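Local structure of amidohydrolase (Brucella melitensis biovar Abortus, 4F0L) at the interface of chains A and B. The protein is a metal-dependent hydrolase of the amidohydrolase family, probably a deaminase, with an iron ion bound at its metal site. Coordinates in Å, arbitrary orientation; residue numbers count along the deposited sequence, not the author numbering. Chains: chain A/B, Amidohydrolase.

Contact 1: the interface of chains A and B. Residues chain A 71, 74, 112, 116, 446, 449-450; chain B 402, 420.
B:Arg402 pushes its guanidinium in among the side chains of A:Glu446, A:Arg112 and A:Tyr71, brought there by a bend of its chain at chi3 (62°). Its grip on the A:Glu446 carboxylate is side-on, one nitrogen to each oxygen: B:Arg402 NH2 reaches A:Glu446 OE1 at 2.9 Å, on the syn side, while NE sends a nearly straight bond to OE2 from above the carboxylate plane. The carboxylate and guanidinium planes stand 72° apart. B:Arg402 NH2 also gives a bond of 2.9 Å to the phenol OH of A:Tyr71, which lies in the guanidinium plane; the bond from NH1 to A:Asp116 OD2 is weak.

One face of this guanidinium carries that of A:Arg112, stacked tip to tip with the planes 19° apart and NH2 of A:Arg112 over the centre. Two like charges so close would repel; the A:Glu446 carboxylate beside the pair, whose OE1 also accepts from A:Arg112 NE at 2.7 Å, may offset this. The opposite face meets CD of B:Arg420.

B:Arg420 takes the face and the backbone of A:Tyr71. B:Arg420 NH2 sits over the middle of the A:Tyr71 ring, 3.2 Å from the centroid, as a cation-pi contact, and bonds the backbone O of A:Tyr71 at 3.0 Å. Its NE reaches A:Asp116 OD2 through water 1.

Further out, A:Asp116 fixes the phenol by taking its hydroxyl on the anti lone pair of OD2. A:Gln450, from the same helix 442-457 as A:Glu446, uses NE2 twice: it bonds A:Glu446 OE2 on the face opposite B:Arg402 NE, and meets the backbone O of B:Arg402 at 2.8 Å from above the carbonyl plane.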
ATOM      1  N   TYR A  71      -7.224  -1.153  16.683  1.00 13.64           N
ATOM      2  CA  TYR A  71      -6.760  -2.357  15.973  1.00 13.48           C
ATOM      3  C   TYR A  71      -7.878  -3.393  15.874  1.00 14.20           C
ATOM      4  O   TYR A  71      -7.956  -4.111  14.900  1.00 14.22           O
ATOM      5  CB  TYR A  71      -5.580  -2.981  16.706  1.00 13.35           C
ATOM      6  CG  TYR A  71      -4.914  -4.230  16.072  1.00 13.11           C
ATOM      7  CD1 TYR A  71      -4.135  -4.140  14.906  1.00 12.69           C
ATOM      8  CD2 TYR A  71      -5.021  -5.454  16.679  1.00 13.46           C
ATOM      9  CE1 TYR A  71      -3.492  -5.249  14.374  1.00 12.67           C
ATOM     10  CE2 TYR A  71      -4.370  -6.570  16.183  1.00 13.59           C
ATOM     11  CZ  TYR A  71      -3.614  -6.469  15.018  1.00 13.20           C
ATOM     12  OH  TYR A  71      -2.987  -7.593  14.543  1.00 13.24           O
ATOM     13  N   ALA A  74     -10.070  -2.792  12.764  1.00 15.96           N
ATOM     14  CA  ALA A  74      -9.399  -2.750  11.455  1.00 15.16           C
ATOM     15  C   ALA A  74     -10.150  -3.616  10.432  1.00 15.71           C
ATOM     16  O   ALA A  74     -10.459  -4.793  10.690  1.00 15.46           O
ATOM     17  CB  ALA A  74      -7.949  -3.235  11.570  1.00 14.54           C
ATOM     18  N   ARG A 112      -1.787  -8.175  20.698  1.00 10.69           N
ATOM     19  CA  ARG A 112      -1.734  -8.688  19.342  1.00 10.80           C
ATOM     20  C   ARG A 112      -1.272  -7.571  18.399  1.00 10.52           C
ATOM     21  O   ARG A 112      -0.590  -7.803  17.420  1.00 10.35           O
ATOM     22  CB  ARG A 112      -3.088  -9.228  18.917  1.00 11.05           C
ATOM     23  CG  ARG A 112      -3.102  -9.848  17.539  1.00 11.30           C
ATOM     24  CD  ARG A 112      -2.204 -11.075  17.459  1.00 11.53           C
ATOM     25  NE  ARG A 112      -2.044 -11.580  16.110  1.00 11.70           N
ATOM     26  CZ  ARG A 112      -1.172 -11.127  15.203  1.00 11.49           C
ATOM     27  NH1 ARG A 112      -0.364 -10.121  15.470  1.00 11.27           N
ATOM     28  NH2 ARG A 112      -1.076 -11.701  14.029  1.00 11.45           N
ATOM     29  N   ASP A 116       2.112  -7.485  16.032  1.00 10.56           N
ATOM     30  CA  ASP A 116       2.042  -7.074  14.622  1.00 10.89           C
ATOM     31  C   ASP A 116       3.069  -5.953  14.317  1.00 10.24           C
ATOM     32  O   ASP A 116       3.842  -5.996  13.338  1.00 10.10           O
ATOM     33  CB  ASP A 116       0.609  -6.607  14.363  1.00 11.85           C
ATOM     34  CG  ASP A 116       0.103  -6.923  13.018  1.00 13.37           C
ATOM     35  OD1 ASP A 116       0.923  -6.859  12.064  1.00 16.08           O
ATOM     36  OD2 ASP A 116      -1.134  -7.209  12.902  1.00 14.26           O
ATOM     37  N   GLU A 446      -2.842 -14.183  18.984  1.00 14.19           N
ATOM     38  CA  GLU A 446      -3.929 -14.242  18.025  1.00 15.08           C
ATOM     39  C   GLU A 446      -5.162 -14.961  18.560  1.00 16.29           C
ATOM     40  O   GLU A 446      -6.302 -14.467  18.371  1.00 16.37           O
ATOM     41  CB  GLU A 446      -3.468 -14.899  16.720  1.00 15.04           C
ATOM     42  CG  GLU A 446      -4.523 -14.987  15.635  1.00 15.70           C
ATOM     43  CD  GLU A 446      -4.994 -13.623  15.096  1.00 14.72           C
ATOM     44  OE1 GLU A 446      -4.465 -12.552  15.485  1.00 13.23           O
ATOM     45  OE2 GLU A 446      -5.930 -13.656  14.288  1.00 14.26           O
ATOM     46  N   PHE A 449      -6.750 -12.550  20.924  1.00 15.34           N
ATOM     47  CA  PHE A 449      -7.321 -11.475  20.127  1.00 14.95           C
ATOM     48  C   PHE A 449      -8.661 -11.879  19.498  1.00 15.86           C
ATOM     49  O   PHE A 449      -9.633 -11.096  19.565  1.00 16.05           O
ATOM     50  CB  PHE A 449      -6.340 -11.052  19.053  1.00 14.85           C
ATOM     51  CG  PHE A 449      -6.867 -10.019  18.105  1.00 15.14           C
ATOM     52  CD1 PHE A 449      -7.235  -8.768  18.577  1.00 15.20           C
ATOM     53  CD2 PHE A 449      -6.991 -10.291  16.753  1.00 15.51           C
ATOM     54  CE1 PHE A 449      -7.722  -7.811  17.705  1.00 15.68           C
ATOM     55  CE2 PHE A 449      -7.472  -9.346  15.888  1.00 16.20           C
ATOM     56  CZ  PHE A 449      -7.844  -8.094  16.365  1.00 15.91           C
ATOM     57  N   GLN A 450      -8.732 -13.060  18.887  1.00 16.31           N
ATOM     58  CA  GLN A 450      -9.978 -13.495  18.220  1.00 17.20           C
ATOM     59  C   GLN A 450     -11.087 -13.739  19.238  1.00 17.94           C
ATOM     60  O   GLN A 450     -12.249 -13.478  18.964  1.00 17.76           O
ATOM     61  CB  GLN A 450      -9.769 -14.741  17.330  1.00 17.70           C
ATOM     62  CG  GLN A 450      -8.868 -14.515  16.114  1.00 17.37           C
ATOM     63  CD  GLN A 450      -9.431 -13.521  15.108  1.00 17.44           C
ATOM     64  OE1 GLN A 450     -10.621 -13.343  15.042  1.00 18.54           O
ATOM     65  NE2 GLN A 450      -8.579 -12.908  14.301  1.00 16.68           N
TER
ATOM     66  N   ARG B 402      -7.093 -15.414  10.028  1.00 22.85           N
ATOM     67  CA  ARG B 402      -7.319 -14.277  10.925  1.00 21.95           C
ATOM     68  C   ARG B 402      -8.732 -13.665  10.841  1.00 22.69           C
ATOM     69  O   ARG B 402      -9.007 -12.651  11.527  1.00 22.72           O
ATOM     70  CB  ARG B 402      -6.291 -13.165  10.673  1.00 20.51           C
ATOM     71  CG  ARG B 402      -4.817 -13.600  10.782  1.00 20.25           C
ATOM     72  CD  ARG B 402      -3.916 -12.405  11.077  1.00 19.55           C
ATOM     73  NE  ARG B 402      -4.247 -11.781  12.355  1.00 18.91           N
ATOM     74  CZ  ARG B 402      -3.910 -10.551  12.734  1.00 18.82           C
ATOM     75  NH1 ARG B 402      -3.233  -9.725  11.916  1.00 18.26           N
ATOM     76  NH2 ARG B 402      -4.271 -10.123  13.949  1.00 18.95           N
ATOM     77  N   ARG B 420      -5.634  -8.446   6.592  1.00 15.90           N
ATOM     78  CA  ARG B 420      -6.061  -9.538   7.476  1.00 16.07           C
ATOM     79  C   ARG B 420      -6.381 -10.877   6.746  1.00 16.19           C
ATOM     80  O   ARG B 420      -6.782 -11.843   7.383  1.00 17.15           O
ATOM     81  CB  ARG B 420      -7.295  -9.072   8.273  1.00 16.07           C
ATOM     82  CG  ARG B 420      -7.000  -8.027   9.360  1.00 16.06           C
ATOM     83  CD  ARG B 420      -6.259  -8.535  10.583  1.00 16.71           C
ATOM     84  NE  ARG B 420      -5.936  -7.399  11.460  1.00 17.22           N
ATOM     85  CZ  ARG B 420      -6.723  -6.910  12.418  1.00 17.45           C
ATOM     86  NH1 ARG B 420      -7.861  -7.508  12.718  1.00 18.25           N
ATOM     87  NH2 ARG B 420      -6.340  -5.847  13.120  1.00 17.69           N
TER
HETATM   88  O   HOH W   1      -3.129  -6.544  10.840  1.00 24.97           O

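Contact 2: the interface of chains A and B. Residues chain A 77-78, 89-90, 306-307; chain B 345, 348, 354-355, 417.
A bend at chi3 (69°) turns the guanidinium of B:Arg354 toward A:Asn306, whose CG stands anti to its backbone N (chi1 178°). In this pair of amidohydrolase-family chains the arginine grips the asparagine side-on: B:Arg354 NE bonds the A:Asn306 backbone O, at the end of helix 301-306, and NH2 bonds the side-chain OD1, both at 2.9 Å. B:Arg354 NH1 turns to the backbone O of A:Ala77 at 2.8 Å, in the carbonyl plane. CD1 of A:Trp90 lies over the centre of the guanidinium, the indole steeply inclined to it, and CD2 of A:Leu307 runs alongside the arginine chain.

B:Arg348 arrives extended from helix 336-351 and meets A:Glu78 end-on. B:Arg348 NH1 and NH2 both bond A:Glu78 OE1, each at 2.8 Å, with carboxylate and guanidinium nearly coplanar, 9° apart. A:Glu78 OE2 forms a salt bridge with B:Arg354 NH2 at 3.3 Å, so both arginines share the carboxylate. NH1 of B:Arg348 also bonds the backbone O of A:Asn306 on a lone pair, so this carbonyl too is shared.

A:Asn306 ND2 ties the patch together, bonding A:Glu78 OE2 within its own chain and donating, in its amide plane, to the phenol OH of B:Tyr345 at 3.0 Å. The asparagine amide stands almost upright to that ring. The B:Phe417 ring turns a face to A:Glu78, its CD2 3.7 Å from A:Glu78 CG. Water 2 joins B:Arg354 NH1 to OG of A:Ser89 and the backbone N of A:Trp90.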
ATOM      1  N   ALA A  77     -14.570  -0.853   9.134  1.00 17.82           N
ATOM      2  CA  ALA A  77     -15.187   0.468   8.841  1.00 18.57           C
ATOM      3  C   ALA A  77     -15.192   0.833   7.354  1.00 19.30           C
ATOM      4  O   ALA A  77     -15.191   2.037   7.005  1.00 19.38           O
ATOM      5  CB  ALA A  77     -14.468   1.565   9.636  1.00 18.11           C
ATOM      6  N   GLU A  78     -15.243  -0.171   6.472  1.00 19.69           N
ATOM      7  CA  GLU A  78     -15.138   0.073   5.016  1.00 19.86           C
ATOM      8  C   GLU A  78     -16.443  -0.177   4.260  1.00 21.68           C
ATOM      9  O   GLU A  78     -16.435  -0.500   3.062  1.00 21.22           O
ATOM     10  CB  GLU A  78     -14.002  -0.745   4.407  1.00 19.05           C
ATOM     11  CG  GLU A  78     -12.683  -0.686   5.197  1.00 18.22           C
ATOM     12  CD  GLU A  78     -12.140   0.727   5.461  1.00 17.24           C
ATOM     13  OE1 GLU A  78     -12.309   1.619   4.601  1.00 16.77           O
ATOM     14  OE2 GLU A  78     -11.517   0.930   6.530  1.00 16.52           O
ATOM     15  N   SER A  89     -20.053   5.824   9.676  1.00 31.70           N
ATOM     16  CA  SER A  89     -19.780   4.405   9.892  1.00 31.09           C
ATOM     17  C   SER A  89     -18.468   4.189  10.686  1.00 29.04           C
ATOM     18  O   SER A  89     -18.412   3.319  11.555  1.00 28.15           O
ATOM     19  CB  SER A  89     -19.749   3.647   8.562  1.00 31.24           C
ATOM     20  OG  SER A  89     -18.724   4.143   7.701  1.00 30.39           O
ATOM     21  N   TRP A  90     -17.446   5.003  10.426  1.00 27.85           N
ATOM     22  CA  TRP A  90     -16.194   4.919  11.202  1.00 27.19           C
ATOM     23  C   TRP A  90     -16.420   5.257  12.670  1.00 27.76           C
ATOM     24  O   TRP A  90     -16.011   4.528  13.551  1.00 25.86           O
ATOM     25  CB  TRP A  90     -15.136   5.849  10.618  1.00 27.37           C
ATOM     26  CG  TRP A  90     -13.763   5.612  11.174  1.00 26.85           C
ATOM     27  CD1 TRP A  90     -12.771   4.768  10.668  1.00 27.30           C
ATOM     28  CD2 TRP A  90     -13.191   6.204  12.394  1.00 28.21           C
ATOM     29  NE1 TRP A  90     -11.639   4.808  11.471  1.00 28.00           N
ATOM     30  CE2 TRP A  90     -11.835   5.648  12.529  1.00 27.85           C
ATOM     31  CE3 TRP A  90     -13.651   7.105  13.350  1.00 29.25           C
ATOM     32  CZ2 TRP A  90     -10.996   6.002  13.581  1.00 28.35           C
ATOM     33  CZ3 TRP A  90     -12.807   7.451  14.406  1.00 29.52           C
ATOM     34  CH2 TRP A  90     -11.502   6.916  14.515  1.00 29.47           C
ATOM     35  N   ASN A 306      -6.965   6.563   4.791  1.00 13.80           N
ATOM     36  CA  ASN A 306      -8.178   5.807   5.113  1.00 14.66           C
ATOM     37  C   ASN A 306      -9.308   6.747   5.581  1.00 15.41           C
ATOM     38  O   ASN A 306     -10.483   6.470   5.359  1.00 15.75           O
ATOM     39  CB  ASN A 306      -7.840   4.734   6.156  1.00 14.49           C
ATOM     40  CG  ASN A 306      -9.039   3.921   6.606  1.00 14.88           C
ATOM     41  OD1 ASN A 306      -9.805   4.381   7.427  1.00 15.12           O
ATOM     42  ND2 ASN A 306      -9.208   2.716   6.063  1.00 15.15           N
ATOM     43  N   LEU A 307      -8.937   7.835   6.245  1.00 15.54           N
ATOM     44  CA  LEU A 307      -9.921   8.799   6.733  1.00 17.01           C
ATOM     45  C   LEU A 307     -10.194   9.973   5.749  1.00 17.80           C
ATOM     46  O   LEU A 307     -11.064  10.803   6.006  1.00 19.67           O
ATOM     47  CB  LEU A 307      -9.483   9.338   8.103  1.00 16.57           C
ATOM     48  CG  LEU A 307      -9.387   8.298   9.227  1.00 16.57           C
ATOM     49  CD1 LEU A 307      -8.953   8.966  10.533  1.00 16.47           C
ATOM     50  CD2 LEU A 307     -10.717   7.534   9.361  1.00 18.12           C
TER
ATOM     51  N   TYR B 345      -8.158   5.042  -1.921  1.00 14.37           N
ATOM     52  CA  TYR B 345      -7.546   6.039  -1.075  1.00 14.95           C
ATOM     53  C   TYR B 345      -7.248   7.302  -1.873  1.00 15.86           C
ATOM     54  O   TYR B 345      -7.307   8.396  -1.320  1.00 16.38           O
ATOM     55  CB  TYR B 345      -6.281   5.535  -0.352  1.00 15.04           C
ATOM     56  CG  TYR B 345      -6.518   4.561   0.816  1.00 14.41           C
ATOM     57  CD1 TYR B 345      -7.799   4.235   1.263  1.00 14.80           C
ATOM     58  CD2 TYR B 345      -5.451   4.030   1.499  1.00 14.59           C
ATOM     59  CE1 TYR B 345      -8.001   3.373   2.342  1.00 14.73           C
ATOM     60  CE2 TYR B 345      -5.638   3.155   2.568  1.00 14.60           C
ATOM     61  CZ  TYR B 345      -6.915   2.862   3.014  1.00 14.39           C
ATOM     62  OH  TYR B 345      -7.071   2.013   4.087  1.00 13.80           O
ATOM     63  N   ARG B 348     -10.391   9.068  -1.533  1.00 18.43           N
ATOM     64  CA  ARG B 348     -10.647   9.595  -0.191  1.00 18.93           C
ATOM     65  C   ARG B 348      -9.901  10.911   0.056  1.00 20.28           C
ATOM     66  O   ARG B 348     -10.457  11.851   0.647  1.00 20.32           O
ATOM     67  CB  ARG B 348     -10.278   8.574   0.898  1.00 18.05           C
ATOM     68  CG  ARG B 348     -11.153   7.342   0.866  1.00 17.30           C
ATOM     69  CD  ARG B 348     -11.117   6.478   2.114  1.00 16.67           C
ATOM     70  NE  ARG B 348     -11.909   5.281   1.851  1.00 15.93           N
ATOM     71  CZ  ARG B 348     -11.998   4.218   2.648  1.00 15.82           C
ATOM     72  NH1 ARG B 348     -11.380   4.197   3.827  1.00 15.45           N
ATOM     73  NH2 ARG B 348     -12.752   3.178   2.270  1.00 15.23           N
ATOM     74  N   ARG B 354     -14.940   9.116   3.006  1.00 22.23           N
ATOM     75  CA  ARG B 354     -14.636   7.695   3.106  1.00 20.92           C
ATOM     76  C   ARG B 354     -15.631   6.869   2.293  1.00 20.42           C
ATOM     77  O   ARG B 354     -16.750   7.305   2.018  1.00 20.13           O
ATOM     78  CB  ARG B 354     -14.665   7.232   4.556  1.00 20.89           C
ATOM     79  CG  ARG B 354     -13.795   8.057   5.483  1.00 20.80           C
ATOM     80  CD  ARG B 354     -13.717   7.448   6.870  1.00 19.89           C
ATOM     81  NE  ARG B 354     -12.967   6.205   6.907  1.00 18.99           N
ATOM     82  CZ  ARG B 354     -13.460   4.977   7.095  1.00 18.78           C
ATOM     83  NH1 ARG B 354     -14.755   4.760   7.261  1.00 19.82           N
ATOM     84  NH2 ARG B 354     -12.624   3.935   7.126  1.00 18.07           N
ATOM     85  N   ASN B 355     -15.219   5.648   1.972  1.00 19.48           N
ATOM     86  CA  ASN B 355     -16.041   4.693   1.203  1.00 19.46           C
ATOM     87  C   ASN B 355     -16.643   5.336  -0.040  1.00 19.87           C
ATOM     88  O   ASN B 355     -17.838   5.287  -0.267  1.00 19.65           O
ATOM     89  CB  ASN B 355     -17.081   4.110   2.158  1.00 20.08           C
ATOM     90  CG  ASN B 355     -16.413   3.355   3.289  1.00 20.34           C
ATOM     91  OD1 ASN B 355     -15.558   2.486   3.018  1.00 19.46           O
ATOM     92  ND2 ASN B 355     -16.743   3.702   4.549  1.00 20.21           N
ATOM     93  N   PHE B 417      -8.081  -3.787   2.844  1.00 12.02           N
ATOM     94  CA  PHE B 417      -7.764  -2.600   3.640  1.00 12.07           C
ATOM     95  C   PHE B 417      -6.956  -2.831   4.887  1.00 12.58           C
ATOM     96  O   PHE B 417      -6.284  -1.941   5.344  1.00 12.56           O
ATOM     97  CB  PHE B 417      -9.048  -1.834   3.982  1.00 12.71           C
ATOM     98  CG  PHE B 417      -9.738  -1.271   2.772  1.00 12.57           C
ATOM     99  CD1 PHE B 417      -9.226  -0.159   2.120  1.00 12.52           C
ATOM    100  CD2 PHE B 417     -10.859  -1.894   2.237  1.00 12.70           C
ATOM    101  CE1 PHE B 417      -9.845   0.361   0.996  1.00 12.79           C
ATOM    102  CE2 PHE B 417     -11.471  -1.387   1.094  1.00 12.64           C
ATOM    103  CZ  PHE B 417     -10.972  -0.257   0.472  1.00 12.72           C
TER
HETATM  104  O   HOH W   2     -17.180   6.219   7.793  1.00 19.47           O
HETATM  105  O   HOH W   3     -18.839   5.711   4.849  1.00 24.18           O

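The C-alpha centres of contact 1 and contact 2 lie about 19 Å apart, and no residue belongs to both. They are nevertheless linked along the chains: A:Ala74 of contact 1 stands a few residues before A:Ala77 and A:Glu78 of contact 2, and B:Phe417, in helix 408-417, comes shortly before B:Arg420. In both, chain B supplies two arginines that chain A receives with carboxylates, backbone carbonyls and aromatic rings. The two-fold axis repeats each contact with the chains exchanged, giving four such patches; this would suit a stable dimer, although the structure alone does not show the state in solution.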